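PDB 5D66: uncharacterized protein from Acinetobacter baumannii, which is of unknown function but is built of ankyrin repeats, a fold that commonly serves to bind other proteins. Local coordinates for residues A[6-11]-A[31-36]; A[27-32]-A[53-58]; A[47-52]-A[85-90]. All coordinates share one frame; numbering follows the deposited sequence. Where two conformers were deposited one is given.

Contact 1. Residues A[6-11]-A[31-36]; sequences PLHMAA and ARDETG
H8, on helix 6-12, reaches the loop 31-36 and packs its imidazole against D33. The loop lies between helix 16-23 and helix 39-45 of an ankyrin repeat domain, in the place where this fold has its beta-hairpin-like turns. The apolar part of the contact is a CH-pi interaction. D33 CB sits over one face of the H8 ring, 3.7 Å from the ring centroid and 18° off its normal. It is displaced toward the CD2 rim, with H8 CD2 to D33 CB at 3.6 Å. The D33 carboxylate plane is turned 30° from the ring plane.

The polar part lies at the ring edge. H8 NE2 is 3.0 Å from A31 O. H8 NE2 makes a weak hydrogen bond to S37 O. H8 CG is anti to its own carbonyl carbon (chi1 -64°), which sends the ring out from the helix to the loop.

The bonds within the loop fix D33. Residues D33 to G36 form a type I beta turn. The D33 side chain folds over it as an Asx turn, with T35 N to D33 OD1 at 2.9 Å. That donor comes from above the carboxylate plane. S37 N is another donor to this oxygen. The T35 hydroxyl meets the syn lone pair of the same oxygen, T35 OG1 to D33 OD1 being 2.6 Å.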
ATOM      1  N   PRO A   6     -17.378 -20.906   4.556  1.00  9.52           N
ATOM      2  CA  PRO A   6     -17.809 -20.827   3.167  1.00  9.70           C
ATOM      3  C   PRO A   6     -17.680 -19.438   2.534  1.00  7.95           C
ATOM      4  O   PRO A   6     -17.520 -19.339   1.316  1.00  8.44           O
ATOM      5  CB  PRO A   6     -19.250 -21.333   3.218  1.00 10.89           C
ATOM      6  CG  PRO A   6     -19.678 -21.082   4.564  1.00 12.08           C
ATOM      7  CD  PRO A   6     -18.477 -21.289   5.444  1.00 11.31           C
ATOM      8  N   LEU A   7     -17.801 -18.368   3.316  1.00  7.90           N
ATOM      9  CA  LEU A   7     -17.671 -17.043   2.758  1.00  7.64           C
ATOM     10  C   LEU A   7     -16.254 -16.809   2.219  1.00  6.74           C
ATOM     11  O   LEU A   7     -16.058 -16.226   1.168  1.00  7.62           O
ATOM     12  CB  LEU A   7     -18.025 -15.975   3.768  1.00  8.28           C
ATOM     13  CG  LEU A   7     -18.040 -14.543   3.241  1.00  8.56           C
ATOM     14  CD1 LEU A   7     -19.105 -14.323   2.162  1.00  9.93           C
ATOM     15  CD2 LEU A   7     -18.228 -13.541   4.343  1.00  8.92           C
ATOM     16  N   HIS A   8     -15.276 -17.347   2.947  1.00  6.83           N
ATOM     17  CA  HIS A   8     -13.877 -17.208   2.586  1.00  6.86           C
ATOM     18  C   HIS A   8     -13.611 -17.934   1.266  1.00  7.57           C
ATOM     19  O   HIS A   8     -12.900 -17.420   0.396  1.00  8.26           O
ATOM     20  CB  HIS A   8     -12.995 -17.732   3.678  1.00  6.85           C
ATOM     21  CG  HIS A   8     -13.119 -16.960   4.966  1.00  6.28           C
ATOM     22  ND1 HIS A   8     -14.240 -17.050   5.766  1.00  6.78           N
ATOM     23  CD2 HIS A   8     -12.258 -16.105   5.591  1.00  6.80           C
ATOM     24  CE1 HIS A   8     -14.066 -16.269   6.801  1.00  6.69           C
ATOM     25  NE2 HIS A   8     -12.892 -15.665   6.704  1.00  6.51           N
HETATM   26  N   MSE A   9     -14.156 -19.136   1.121  1.00  8.12           N
HETATM   27  CA  MSE A   9     -13.958 -19.885  -0.129  0.90  8.68           C
HETATM   28  C   MSE A   9     -14.619 -19.151  -1.294  1.00  8.01           C
HETATM   29  O   MSE A   9     -14.066 -19.033  -2.402  1.00  9.16           O
HETATM   30  CB  MSE A   9     -14.538 -21.301  -0.023  0.90 10.24           C
HETATM   31  CG  MSE A   9     -14.279 -22.133  -1.334  0.90 14.10           C
HETATM   32 SE   MSE A   9     -12.357 -22.652  -1.502  0.67 26.63          SE
HETATM   33  CE  MSE A   9     -11.609 -21.706  -2.923  0.90 21.32           C
ATOM     34  N   ALA A  10     -15.813 -18.633  -1.064  1.00  7.95           N
ATOM     35  CA  ALA A  10     -16.523 -17.885  -2.111  1.00  8.00           C
ATOM     36  C   ALA A  10     -15.710 -16.645  -2.527  1.00  7.85           C
ATOM     37  O   ALA A  10     -15.566 -16.342  -3.706  1.00  8.68           O
ATOM     38  CB  ALA A  10     -17.906 -17.514  -1.671  1.00  9.09           C
ATOM     39  N   ALA A  11     -15.142 -15.977  -1.543  1.00  7.44           N
ATOM     40  CA  ALA A  11     -14.282 -14.813  -1.772  1.00  7.42           C
ATOM     41  C   ALA A  11     -13.021 -15.173  -2.555  1.00  7.84           C
ATOM     42  O   ALA A  11     -12.645 -14.468  -3.484  1.00  8.55           O
ATOM     43  CB  ALA A  11     -13.938 -14.149  -0.447  1.00  7.65           C
ATOM     44  N   ALA A  31     -16.083 -12.427   9.942  1.00  5.61           N
ATOM     45  CA  ALA A  31     -15.727 -13.688  10.583  1.00  5.66           C
ATOM     46  C   ALA A  31     -14.340 -14.152  10.148  1.00  5.11           C
ATOM     47  O   ALA A  31     -14.008 -14.086   8.960  1.00  6.06           O
ATOM     48  CB  ALA A  31     -16.754 -14.764  10.194  1.00  7.33           C
ATOM     49  N   ARG A  32     -13.533 -14.626  11.076  1.00  4.81           N
ATOM     50  CA  ARG A  32     -12.195 -15.109  10.751  1.00  5.32           C
ATOM     51  C   ARG A  32     -12.222 -16.587  10.423  1.00  5.02           C
ATOM     52  O   ARG A  32     -12.946 -17.354  11.048  1.00  5.68           O
ATOM     53  CB  ARG A  32     -11.207 -14.834  11.872  1.00  5.30           C
ATOM     54  CG  ARG A  32     -11.193 -13.401  12.378  1.00  5.57           C
ATOM     55  CD  ARG A  32     -11.016 -12.375  11.261  1.00  5.56           C
ATOM     56  NE  ARG A  32     -10.936 -11.040  11.779  1.00  5.52           N
ATOM     57  CZ  ARG A  32      -9.855 -10.271  11.906  1.00  5.58           C
ATOM     58  NH1 ARG A  32      -8.681 -10.668  11.453  1.00  5.83           N
ATOM     59  NH2 ARG A  32      -9.934  -9.078  12.448  1.00  7.00           N
ATOM     60  N   ASP A  33     -11.373 -16.969   9.462  1.00  5.48           N
ATOM     61  CA  ASP A  33     -11.198 -18.411   9.159  1.00  5.87           C
ATOM     62  C   ASP A  33     -10.208 -19.000  10.155  1.00  5.38           C
ATOM     63  O   ASP A  33      -9.838 -18.394  11.189  1.00  5.67           O
ATOM     64  CB  ASP A  33     -10.841 -18.606   7.698  1.00  6.51           C
ATOM     65  CG  ASP A  33      -9.481 -18.057   7.276  1.00  6.47           C
ATOM     66  OD1 ASP A  33      -8.676 -17.746   8.191  1.00  6.97           O
ATOM     67  OD2 ASP A  33      -9.230 -18.006   6.071  1.00  9.25           O
ATOM     68  N   GLU A  34      -9.736 -20.200   9.887  1.00  6.42           N
ATOM     69  CA  GLU A  34      -8.875 -20.933  10.839  1.00  6.97           C
ATOM     70  C   GLU A  34      -7.496 -20.243  10.997  1.00  6.57           C
ATOM     71  O   GLU A  34      -6.793 -20.540  11.957  1.00  7.72           O
ATOM     72  CB  GLU A  34      -8.751 -22.400  10.437  1.00  8.04           C
ATOM     73  CG  GLU A  34      -7.881 -22.679   9.228  1.00  8.30           C
ATOM     74  CD  GLU A  34      -8.466 -22.365   7.881  1.00 10.22           C
ATOM     75  OE1 GLU A  34      -9.663 -22.048   7.789  1.00 10.83           O
ATOM     76  OE2 GLU A  34      -7.650 -22.463   6.914  1.00 14.79           O
ATOM     77  N   THR A  35      -7.127 -19.404  10.025  1.00  6.83           N
ATOM     78  CA  THR A  35      -5.877 -18.669  10.033  1.00  6.48           C
ATOM     79  C   THR A  35      -6.011 -17.302  10.666  1.00  6.30           C
ATOM     80  O   THR A  35      -4.997 -16.607  10.843  1.00  7.17           O
ATOM     81  CB  THR A  35      -5.300 -18.436   8.582  1.00  8.23           C
ATOM     82  OG1 THR A  35      -6.071 -17.442   7.879  1.00  8.73           O
ATOM     83  CG2 THR A  35      -5.232 -19.745   7.829  1.00 10.44           C
ATOM     84  N   GLY A  36      -7.245 -16.850  10.926  1.00  6.15           N
ATOM     85  CA  GLY A  36      -7.429 -15.508  11.431  1.00  5.52           C
ATOM     86  C   GLY A  36      -7.750 -14.490  10.348  1.00  5.40           C
ATOM     87  O   GLY A  36      -7.747 -13.296  10.613  1.00  7.64           O
TER

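Contact 2. Residues A[27-32]-A[53-58]; sequences TLIDAR and HMLIEA
I29 carries this contact from the loop side, and its CD1 methyl meets L55, in the last turn of helix 49-57, and A58, just after it. The loop segment 27-32 approaches the helix through a type I beta turn from L28 to A31. The turn is closed by a backbone hydrogen bond, A31 N to L28 O at 3.2 Å.

I29 follows L28 in this turn, and its CB points toward the helix. Its CG1 lies anti to the backbone N (chi1 -161°), and chi2 is also extended at 164°. The branch ending in CD1 therefore reaches straight out to the end of the helix. Just beyond that end, I29 CD1 touches A58 CB at 3.5 Å. The same methyl is 3.5 Å from the backbone oxygen L55 O. On the L55 side chain, the CD2 branch does the touching: I29 CD1 to L55 CD2 is 3.9 Å. I29 CG1 is equally near L55 CD2, so this leucine methyl lies alongside the outer bond of the isoleucine. The two side chains cross obliquely.

In the ankyrin fold, a helix-turn-helix unit is followed by a loop that projects away from the helices. Here the loop after helix 16-23 packs back on the C-terminal end of helix 49-57. L23 of helix 16-23 touches both I29 and A58, so a third element joins the apolar cluster. No hydrogen bond crosses between the two segments.

D30 comes next. Its carboxylate turns to the chain beyond the helix, where D30 OD2 accepts a hydrogen bond from D61 N. Further along, R32 NH1 donates hydrogen bonds to G36 O and K65 O.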
ATOM      1  N   THR A  27     -24.913 -12.884   9.078  1.00 15.41           N
ATOM      2  CA  THR A  27     -23.835 -13.154  10.027  1.00 14.41           C
ATOM      3  C   THR A  27     -22.678 -12.155   9.813  1.00 11.39           C
ATOM      4  O   THR A  27     -22.707 -11.314   8.932  1.00 13.20           O
ATOM      5  CB  THR A  27     -23.378 -14.601   9.945  1.00 15.76           C
ATOM      6  OG1 THR A  27     -22.777 -14.823   8.687  1.00 16.78           O
ATOM      7  CG2 THR A  27     -24.551 -15.570  10.093  1.00 18.50           C
ATOM      8  N   LEU A  28     -21.677 -12.247  10.642  1.00 10.50           N
ATOM      9  CA  LEU A  28     -20.631 -11.259  10.670  1.00  7.94           C
ATOM     10  C   LEU A  28     -19.770 -11.332   9.430  1.00  7.30           C
ATOM     11  O   LEU A  28     -19.148 -12.360   9.155  1.00  8.36           O
ATOM     12  CB  LEU A  28     -19.773 -11.519  11.858  1.00 10.61           C
ATOM     13  CG  LEU A  28     -18.934 -10.428  12.407  1.00 14.50           C
ATOM     14  CD1 LEU A  28     -19.855  -9.312  13.037  1.00 15.64           C
ATOM     15  CD2 LEU A  28     -18.019 -11.029  13.392  1.00 17.74           C
ATOM     16  N   ILE A  29     -19.692 -10.244   8.687  1.00  7.46           N
ATOM     17  CA  ILE A  29     -18.955 -10.229   7.436  1.00  7.21           C
ATOM     18  C   ILE A  29     -17.469 -10.490   7.604  1.00  6.63           C
ATOM     19  O   ILE A  29     -16.840 -11.012   6.707  1.00  7.21           O
ATOM     20  CB  ILE A  29     -19.261  -8.992   6.628  1.00  8.86           C
ATOM     21  CG1 ILE A  29     -18.867  -9.199   5.128  1.00 10.50           C
ATOM     22  CG2 ILE A  29     -18.678  -7.805   7.230  1.00 10.50           C
ATOM     23  CD1 ILE A  29     -19.467  -8.196   4.236  1.00 11.05           C
ATOM     24  N   ASP A  30     -16.924 -10.064   8.747  1.00  6.55           N
ATOM     25  CA  ASP A  30     -15.527 -10.213   9.055  1.00  6.79           C
ATOM     26  C   ASP A  30     -15.225 -11.388   9.953  1.00  5.82           C
ATOM     27  O   ASP A  30     -14.178 -11.440  10.602  1.00  5.72           O
ATOM     28  CB  ASP A  30     -14.940  -8.915   9.612  1.00  6.69           C
ATOM     29  CG  ASP A  30     -14.749  -7.861   8.537  1.00  7.66           C
ATOM     30  OD1 ASP A  30     -14.483  -8.185   7.389  1.00  7.04           O
ATOM     31  OD2 ASP A  30     -14.791  -6.641   8.935  1.00  9.02           O
ATOM     32  N   ALA A  31     -16.083 -12.427   9.942  1.00  5.61           N
ATOM     33  CA  ALA A  31     -15.727 -13.688  10.583  1.00  5.66           C
ATOM     34  C   ALA A  31     -14.340 -14.152  10.148  1.00  5.11           C
ATOM     35  O   ALA A  31     -14.008 -14.086   8.960  1.00  6.06           O
ATOM     36  CB  ALA A  31     -16.754 -14.764  10.194  1.00  7.33           C
ATOM     37  N   ARG A  32     -13.533 -14.626  11.076  1.00  4.81           N
ATOM     38  CA  ARG A  32     -12.195 -15.109  10.751  1.00  5.32           C
ATOM     39  C   ARG A  32     -12.222 -16.587  10.423  1.00  5.02           C
ATOM     40  O   ARG A  32     -12.946 -17.354  11.048  1.00  5.68           O
ATOM     41  CB  ARG A  32     -11.207 -14.834  11.872  1.00  5.30           C
ATOM     42  CG  ARG A  32     -11.193 -13.401  12.378  1.00  5.57           C
ATOM     43  CD  ARG A  32     -11.016 -12.375  11.261  1.00  5.56           C
ATOM     44  NE  ARG A  32     -10.936 -11.040  11.779  1.00  5.52           N
ATOM     45  CZ  ARG A  32      -9.855 -10.271  11.906  1.00  5.58           C
ATOM     46  NH1 ARG A  32      -8.681 -10.668  11.453  1.00  5.83           N
ATOM     47  NH2 ARG A  32      -9.934  -9.078  12.448  1.00  7.00           N
ATOM     48  N   HIS A  53     -15.353  -5.700  -3.923  1.00  7.29           N
ATOM     49  CA  HIS A  53     -16.359  -4.648  -3.973  1.00  8.43           C
ATOM     50  C   HIS A  53     -17.603  -5.029  -3.182  1.00  8.27           C
ATOM     51  O   HIS A  53     -18.132  -4.227  -2.423  1.00  9.12           O
ATOM     52  CB  HIS A  53     -16.731  -4.356  -5.416  1.00  9.75           C
ATOM     53  CG  HIS A  53     -17.768  -3.298  -5.571  1.00 13.28           C
ATOM     54  ND1 HIS A  53     -19.084  -3.533  -5.910  1.00 19.27           N
ATOM     55  CD2 HIS A  53     -17.664  -1.974  -5.376  1.00 17.08           C
ATOM     56  CE1 HIS A  53     -19.729  -2.384  -6.001  1.00 17.84           C
ATOM     57  NE2 HIS A  53     -18.884  -1.426  -5.671  1.00 19.14           N
HETATM   58  N   MSE A  54     -18.090  -6.245  -3.377  1.00  7.87           N
HETATM   59  CA  MSE A  54     -19.306  -6.678  -2.699  0.80  8.44           C
HETATM   60  C   MSE A  54     -19.104  -6.689  -1.193  1.00  7.35           C
HETATM   61  O   MSE A  54     -19.962  -6.252  -0.433  1.00  8.62           O
HETATM   62  CB  MSE A  54     -19.728  -8.031  -3.229  0.80  9.39           C
HETATM   63  CG  MSE A  54     -21.019  -8.522  -2.638  0.80 11.90           C
HETATM   64 SE   MSE A  54     -21.652 -10.159  -3.441  0.60 11.94          SE
HETATM   65  CE  MSE A  54     -22.559  -9.302  -4.880  0.80 15.99           C
ATOM     66  N   LEU A  55     -17.962  -7.175  -0.754  1.00  6.61           N
ATOM     67  CA  LEU A  55     -17.678  -7.267   0.702  1.00  6.55           C
ATOM     68  C   LEU A  55     -17.526  -5.888   1.348  1.00  6.64           C
ATOM     69  O   LEU A  55     -18.044  -5.627   2.414  1.00  7.40           O
ATOM     70  CB  LEU A  55     -16.453  -8.143   0.953  1.00  6.15           C
ATOM     71  CG  LEU A  55     -16.658  -9.639   0.604  1.00  6.43           C
ATOM     72  CD1 LEU A  55     -15.291 -10.323   0.514  1.00  7.22           C
ATOM     73  CD2 LEU A  55     -17.585 -10.343   1.583  1.00  7.87           C
ATOM     74  N   ILE A  56     -16.811  -5.010   0.639  1.00  6.65           N
ATOM     75  CA  ILE A  56     -16.652  -3.621   1.084  1.00  7.08           C
ATOM     76  C   ILE A  56     -17.990  -2.889   1.118  1.00  7.24           C
ATOM     77  O   ILE A  56     -18.251  -2.210   2.130  1.00  8.28           O
ATOM     78  CB  ILE A  56     -15.600  -2.870   0.241  1.00  7.29           C
ATOM     79  CG1 ILE A  56     -14.226  -3.445   0.502  1.00  7.26           C
ATOM     80  CG2 ILE A  56     -15.595  -1.398   0.538  1.00  8.54           C
ATOM     81  CD1 ILE A  56     -13.151  -3.023  -0.481  1.00  8.83           C
ATOM     82  N   GLU A  57     -18.811  -3.037   0.105  1.00  8.69           N
ATOM     83  CA  GLU A  57     -20.101  -2.361   0.123  1.00 10.03           C
ATOM     84  C   GLU A  57     -20.991  -2.853   1.290  1.00 10.43           C
ATOM     85  O   GLU A  57     -21.798  -2.102   1.833  1.00 13.06           O
ATOM     86  CB  GLU A  57     -20.785  -2.510  -1.225  1.00 12.25           C
ATOM     87  CG  GLU A  57     -20.177  -1.660  -2.321  1.00 16.84           C
ATOM     88  CD  GLU A  57     -20.199  -0.144  -2.090  1.00 22.52           C
ATOM     89  OE1 GLU A  57     -21.226   0.440  -1.594  1.00 29.30           O
ATOM     90  OE2 GLU A  57     -19.158   0.467  -2.450  1.00 26.95           O
ATOM     91  N   ALA A  58     -20.804  -4.120   1.682  1.00 10.15           N
ATOM     92  CA  ALA A  58     -21.568  -4.712   2.756  1.00 10.59           C
ATOM     93  C   ALA A  58     -20.946  -4.429   4.148  1.00 10.36           C
ATOM     94  O   ALA A  58     -21.442  -4.891   5.124  1.00 14.51           O
ATOM     95  CB  ALA A  58     -21.738  -6.169   2.500  1.00 11.49           C
TER

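Contact 3. Residues A[47-52]-A[85-90]; sequences NNIHAA and LRMTLM
Helices 49-57 and 82-90 pack side by side in the ankyrin stack, and M87, a selenomethionine, bridges them. Its CE methyl meets the CG2 branch of I49, and the pair M87 CE to I49 CG2 is tight at 3.4 Å. M87 CE also lies 3.6 Å from the backbone oxygen I49 O. The selenium rests against A52, about one turn further along helix 49-57: M87 SE is 4.1 Å from A52 C and 4.4 Å from A52 CB.

M87 reaches this far because its chain is extended beyond CG, with chi2 170° and chi3 -160°. It crosses the I49 side chain at about a right angle. I49 presents CG2 rather than its longer branch. K83 and I84 of helix 82-90 touch I49 and A52 respectively, and extend the contact between the two helices.

The start of helix 49-57 follows a Schellman motif at N47, and N48 takes the N-cap position, though its side chain makes no capping bond. N48 ND2 donates to A11 O of helix 6-12. On the other helix, L85 O accepts two hydrogen bonds, from L89 N and from the T88 hydroxyl, with T88 OG1 to L85 O at 2.8 Å.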
ATOM      1  N   ASN A  47      -6.571 -10.475  -5.617  1.00  6.59           N
ATOM      2  CA  ASN A  47      -7.034  -9.389  -6.496  1.00  6.38           C
ATOM      3  C   ASN A  47      -8.388  -9.709  -7.121  1.00  6.82           C
ATOM      4  O   ASN A  47      -8.653  -9.442  -8.297  1.00  8.19           O
ATOM      5  CB  ASN A  47      -6.026  -8.987  -7.547  1.00  7.04           C
ATOM      6  CG  ASN A  47      -6.270  -7.577  -8.037  1.00  7.94           C
ATOM      7  OD1 ASN A  47      -6.954  -6.812  -7.387  1.00  8.69           O
ATOM      8  ND2 ASN A  47      -5.718  -7.230  -9.201  1.00 10.88           N
ATOM      9  N   ASN A  48      -9.308 -10.229  -6.297  1.00  6.63           N
ATOM     10  CA  ASN A  48     -10.680 -10.525  -6.751  1.00  7.02           C
ATOM     11  C   ASN A  48     -11.515  -9.266  -6.531  1.00  6.79           C
ATOM     12  O   ASN A  48     -12.136  -9.075  -5.513  1.00  7.49           O
ATOM     13  CB  ASN A  48     -11.241 -11.721  -5.980  1.00  7.81           C
ATOM     14  CG  ASN A  48     -10.647 -13.013  -6.450  1.00  8.08           C
ATOM     15  OD1 ASN A  48     -10.044 -13.112  -7.531  1.00 10.04           O
ATOM     16  ND2 ASN A  48     -10.791 -14.050  -5.642  1.00  8.74           N
ATOM     17  N   ILE A  49     -11.467  -8.417  -7.557  1.00  8.07           N
ATOM     18  CA  ILE A  49     -12.045  -7.065  -7.508  1.00  8.36           C
ATOM     19  C   ILE A  49     -13.533  -7.125  -7.201  1.00  8.45           C
ATOM     20  O   ILE A  49     -14.041  -6.341  -6.407  1.00  8.77           O
ATOM     21  CB  ILE A  49     -11.729  -6.360  -8.822  1.00  9.89           C
ATOM     22  CG1 ILE A  49     -10.200  -6.137  -8.973  1.00  9.89           C
ATOM     23  CG2 ILE A  49     -12.490  -5.059  -9.001  1.00 12.13           C
ATOM     24  CD1 ILE A  49      -9.757  -5.848 -10.350  1.00 13.31           C
ATOM     25  N   HIS A  50     -14.261  -7.999  -7.895  1.00  9.16           N
ATOM     26  CA  HIS A  50     -15.732  -8.038  -7.736  1.00  9.20           C
ATOM     27  C   HIS A  50     -16.114  -8.488  -6.353  1.00  7.87           C
ATOM     28  O   HIS A  50     -16.963  -7.886  -5.695  1.00  8.77           O
ATOM     29  CB  HIS A  50     -16.343  -8.931  -8.820  1.00 11.50           C
ATOM     30  CG  HIS A  50     -16.094  -8.407 -10.177  1.00 16.22           C
ATOM     31  ND1 HIS A  50     -15.445  -9.107 -11.170  1.00 26.21           N
ATOM     32  CD2 HIS A  50     -16.279  -7.168 -10.655  1.00 18.24           C
ATOM     33  CE1 HIS A  50     -15.338  -8.346 -12.246  1.00 23.68           C
ATOM     34  NE2 HIS A  50     -15.870  -7.172 -11.962  1.00 25.42           N
ATOM     35  N   ALA A  51     -15.461  -9.539  -5.852  1.00  7.71           N
ATOM     36  CA  ALA A  51     -15.736  -9.996  -4.487  1.00  7.91           C
ATOM     37  C   ALA A  51     -15.384  -8.946  -3.458  1.00  6.90           C
ATOM     38  O   ALA A  51     -16.124  -8.683  -2.535  1.00  7.16           O
ATOM     39  CB  ALA A  51     -14.952 -11.270  -4.179  1.00  8.46           C
ATOM     40  N   ALA A  52     -14.242  -8.298  -3.669  1.00  6.41           N
ATOM     41  CA  ALA A  52     -13.823  -7.227  -2.746  1.00  6.94           C
ATOM     42  C   ALA A  52     -14.862  -6.093  -2.751  1.00  7.13           C
ATOM     43  O   ALA A  52     -15.235  -5.605  -1.668  1.00  7.44           O
ATOM     44  CB  ALA A  52     -12.452  -6.706  -3.100  1.00  6.91           C
ATOM     45  N   LEU A  85      -7.654  -0.903  -4.045  1.00  5.30           N
ATOM     46  CA  LEU A  85      -7.171   0.190  -3.209  1.00  5.29           C
ATOM     47  C   LEU A  85      -8.136   1.394  -3.220  1.00  5.28           C
ATOM     48  O   LEU A  85      -8.445   1.950  -2.156  1.00  5.25           O
ATOM     49  CB  LEU A  85      -5.786   0.626  -3.660  1.00  5.60           C
ATOM     50  CG  LEU A  85      -5.219   1.805  -2.924  1.00  5.97           C
ATOM     51  CD1 LEU A  85      -4.960   1.436  -1.438  1.00  7.10           C
ATOM     52  CD2 LEU A  85      -3.969   2.321  -3.543  1.00  6.60           C
ATOM     53  N   ARG A  86      -8.589   1.796  -4.414  0.70  5.59           N
ATOM     54  CA  ARG A  86      -9.501   2.928  -4.516  0.70  6.36           C
ATOM     55  C   ARG A  86     -10.782   2.663  -3.709  0.70  6.14           C
ATOM     56  O   ARG A  86     -11.293   3.573  -3.079  0.70  7.44           O
ATOM     57  CB  ARG A  86      -9.777   3.278  -5.925  0.70  7.61           C
ATOM     58  CG  ARG A  86      -8.610   3.849  -6.638  0.70  8.65           C
ATOM     59  CD  ARG A  86      -9.042   4.344  -8.026  0.70 13.66           C
ATOM     60  NE  ARG A  86      -7.965   4.440  -9.018  0.70 16.84           N
ATOM     61  CZ  ARG A  86      -6.986   5.353  -9.017  0.70 21.23           C
ATOM     62  NH1 ARG A  86      -6.902   6.302  -8.079  0.70 24.87           N
ATOM     63  NH2 ARG A  86      -6.076   5.347  -9.990  0.70 24.41           N
HETATM   64  N   MSE A  87     -11.280   1.439  -3.751  1.00  6.17           N
HETATM   65  CA  MSE A  87     -12.444   1.089  -2.938  1.00  6.17           C
HETATM   66  C   MSE A  87     -12.157   1.292  -1.468  1.00  5.08           C
HETATM   67  O   MSE A  87     -12.988   1.846  -0.698  1.00  6.54           O
HETATM   68  CB  MSE A  87     -12.897  -0.340  -3.165  1.00  7.86           C
HETATM   69  CG  MSE A  87     -13.228  -0.737  -4.527  1.00 10.13           C
HETATM   70 SE   MSE A  87     -13.469  -2.684  -4.590  0.75 11.14          SE
HETATM   71  CE  MSE A  87     -13.227  -2.838  -6.490  1.00 18.50           C
ATOM     72  N   THR A  88     -11.004   0.823  -1.010  1.00  5.19           N
ATOM     73  CA  THR A  88     -10.663   0.993   0.400  1.00  5.32           C
ATOM     74  C   THR A  88     -10.563   2.467   0.818  1.00  5.50           C
ATOM     75  O   THR A  88     -10.939   2.825   1.941  1.00  6.04           O
ATOM     76  CB  THR A  88      -9.428   0.174   0.839  1.00  5.55           C
ATOM     77  OG1 THR A  88      -8.215   0.763   0.403  1.00  5.78           O
ATOM     78  CG2 THR A  88      -9.470  -1.259   0.456  1.00  6.13           C
ATOM     79  N   LEU A  89     -10.006   3.286  -0.076  1.00  5.73           N
ATOM     80  CA  LEU A  89      -9.867   4.696   0.202  1.00  6.50           C
ATOM     81  C   LEU A  89     -11.193   5.448   0.352  1.00  6.74           C
ATOM     82  O   LEU A  89     -11.272   6.440   1.014  1.00  8.17           O
ATOM     83  CB  LEU A  89      -8.952   5.365  -0.841  1.00  6.23           C
ATOM     84  CG  LEU A  89      -7.501   4.911  -0.854  1.00  5.57           C
ATOM     85  CD1 LEU A  89      -6.783   5.469  -2.079  1.00  6.95           C
ATOM     86  CD2 LEU A  89      -6.807   5.387   0.363  1.00  6.47           C
HETATM   87  N   MSE A  90     -12.232   4.901  -0.271  1.00  6.97           N
HETATM   88  CA  MSE A  90     -13.599   5.436  -0.208  0.60  6.98           C
HETATM   89  C   MSE A  90     -14.377   4.852   0.989  1.00  7.26           C
HETATM   90  O   MSE A  90     -15.491   5.328   1.258  1.00  8.33           O
HETATM   91  CB  MSE A  90     -14.335   5.119  -1.513  0.60  8.49           C
HETATM   92  CG  MSE A  90     -13.898   5.974  -2.666  0.60 13.68           C
HETATM   93 SE   MSE A  90     -14.135   7.883  -2.385  0.40 19.50          SE
HETATM   94  CE  MSE A  90     -15.863   7.963  -1.724  0.60 18.58           C
TER

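How the contacts relate
All three contacts lie in the N-terminal half of the ankyrin stack. The centres of contacts 1 and 2 are about 10 Å apart, those of 2 and 3 about 12 Å, and those of 1 and 3 about 17 Å. Contacts 1 and 2 share loop residues A31 and R32. Contacts 2 and 3 share helix 49-57. Along the chain, both segments of contact 1 come before those of contact 3, while contact 3 starts between the two segments of contact 2. Neighbouring contacts also touch: L7 CD2 packs on I29 O, and H53 CA on M87 SE. Helices 6-12, 49-57 and 82-90 and the loop 27-36 thus form one continuous packed body.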